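Local coordinates for Adhesin/hemolysin (Burkholderia pseudomallei 1026a, PDB 4G6V), which acts as the toxin of a contact-dependent growth inhibition system, a tRNase that blocks the growth of neighbouring bacteria unless its immunity protein CdiI is bound, at residues V58-R61 / S62-E66. Sequence-based numbering, arbitrary orientation.
Sequences VTTR and SLIRE
R61 and R65 lie one turn apart on the first long alpha-helix of this PDDEXK nuclease-like domain, the helix that links strands 43-45 and 79-82 in a beta-alpha-beta unit. Their side chains pass each other at a slant, guanidinium planes 63° apart, with R61 NH1 4.1 Å from R65 CG. D136 OD2 makes salt bridges to both R61 NH1 and R65 NE, a shared anion that would offset the closeness of the two positive charges. R61 leaves the helix with CG opposite its own backbone N (chi1 -173°), then bends at chi3, which brings NH2 near S62 OG, 3.9 Å away and too far for a hydrogen bond. R65 bends earlier, at chi2 (-85°), and its NH1 is hydrogen-bonded to Q68 OE1. On another side of the helix, L63 CG lies 3.6 Å from T59 O and the side chain packs against I3 of the CdiI chain, while T59 OG1 is hydrogen-bonded to Q95 NE2 of that chain. E66, probably an active-site residue, is buried; its OE1 forms a salt bridge to K69 of CdiI and its OE2 a hydrogen bond to T49, consistent with the immunity protein covering the catalytic site. Underneath runs regular i to i+4 backbone bonding: R65 N reaches R61 O at 3.1 Å, and I64 N gives T60 O a nearly straight bond of 3.0 Å.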
loop_
_atom_site.group_PDB
_atom_site.type_symbol
_atom_site.label_atom_id
_atom_site.label_comp_id
_atom_site.label_asym_id
_atom_site.label_seq_id
_atom_site.Cartn_x
_atom_site.Cartn_y
_atom_site.Cartn_z
ATOM N N VAL A 58 -1.904 5.956 -12.835
ATOM C CA VAL A 58 -1.336 5.691 -11.516
ATOM C C VAL A 58 -1.418 4.208 -11.106
ATOM O O VAL A 58 -0.396 3.581 -10.779
ATOM C CB VAL A 58 -2.031 6.538 -10.432
ATOM C CG1 VAL A 58 -1.612 6.082 -9.041
ATOM C CG2 VAL A 58 -1.744 8.027 -10.634
ATOM N N THR A 59 -2.639 3.667 -11.097
ATOM C CA THR A 59 -2.893 2.261 -10.753
ATOM C C THR A 59 -2.186 1.326 -11.713
ATOM O O THR A 59 -1.503 0.388 -11.283
ATOM C CB THR A 59 -4.402 1.930 -10.747
ATOM O OG1 THR A 59 -5.015 2.520 -9.595
ATOM C CG2 THR A 59 -4.638 0.442 -10.710
ATOM N N THR A 60 -2.335 1.591 -13.012
ATOM C CA THR A 60 -1.630 0.832 -14.034
ATOM C C THR A 60 -0.122 0.763 -13.767
ATOM O O THR A 60 0.483 -0.297 -13.880
ATOM C CB THR A 60 -1.906 1.391 -15.446
ATOM O OG1 THR A 60 -3.291 1.226 -15.754
ATOM C CG2 THR A 60 -1.073 0.652 -16.506
ATOM N N ARG A 61 0.477 1.889 -13.397
ATOM C CA ARG A 61 1.914 1.935 -13.178
ATOM C C ARG A 61 2.343 1.103 -11.968
ATOM O O ARG A 61 3.415 0.510 -11.982
ATOM C CB ARG A 61 2.394 3.384 -13.050
ATOM C CG ARG A 61 3.909 3.534 -12.999
ATOM C CD ARG A 61 4.335 4.875 -12.403
ATOM N NE ARG A 61 3.725 5.117 -11.087
ATOM C CZ ARG A 61 4.169 4.613 -9.931
ATOM N NH1 ARG A 61 5.246 3.820 -9.897
ATOM N NH2 ARG A 61 3.534 4.903 -8.797
ATOM N N SER A 62 1.520 1.061 -10.919
ATOM C CA SER A 62 1.855 0.236 -9.747
ATOM C C SER A 62 1.789 -1.255 -10.054
ATOM O O SER A 62 2.612 -2.007 -9.560
ATOM C CB SER A 62 0.996 0.559 -8.512
ATOM O OG SER A 62 1.415 1.769 -7.899
ATOM N N LEU A 63 0.818 -1.682 -10.857
ATOM C CA LEU A 63 0.758 -3.083 -11.277
ATOM C C LEU A 63 1.918 -3.452 -12.235
ATOM O O LEU A 63 2.516 -4.510 -12.099
ATOM C CB LEU A 63 -0.614 -3.434 -11.876
ATOM C CG LEU A 63 -1.803 -3.189 -10.936
ATOM C CD1 LEU A 63 -3.080 -3.730 -11.524
ATOM C CD2 LEU A 63 -1.564 -3.797 -9.548
ATOM N N ILE A 64 2.240 -2.577 -13.186
ATOM C CA ILE A 64 3.410 -2.780 -14.033
ATOM C C ILE A 64 4.613 -3.070 -13.151
ATOM O O ILE A 64 5.258 -4.110 -13.281
ATOM C CB ILE A 64 3.738 -1.539 -14.942
ATOM C CG1 ILE A 64 2.676 -1.340 -16.019
ATOM C CG2 ILE A 64 5.047 -1.729 -15.672
ATOM C CD1 ILE A 64 2.436 -2.575 -16.828
ATOM N N ARG A 65 4.912 -2.153 -12.243
ATOM C CA ARG A 65 6.113 -2.285 -11.418
ATOM C C ARG A 65 6.172 -3.556 -10.562
ATOM O O ARG A 65 7.259 -4.056 -10.254
ATOM C CB ARG A 65 6.292 -1.045 -10.566
ATOM C CG ARG A 65 6.427 0.205 -11.405
ATOM C CD ARG A 65 7.854 0.370 -11.807
ATOM N NE ARG A 65 8.067 1.611 -12.533
ATOM C CZ ARG A 65 8.107 1.699 -13.856
ATOM N NH1 ARG A 65 7.942 0.611 -14.596
ATOM N NH2 ARG A 65 8.312 2.876 -14.439
ATOM N N GLU A 66 5.007 -4.077 -10.187
ATOM C CA GLU A 66 4.921 -5.338 -9.454
ATOM C C GLU A 66 5.315 -6.515 -10.363
ATOM O O GLU A 66 6.129 -7.366 -9.997
ATOM C CB GLU A 66 3.509 -5.548 -8.902
ATOM C CG GLU A 66 3.346 -6.848 -8.140
ATOM C CD GLU A 66 1.961 -7.452 -8.299
ATOM O OE1 GLU A 66 0.982 -6.699 -8.150
ATOM O OE2 GLU A 66 1.853 -8.677 -8.560
#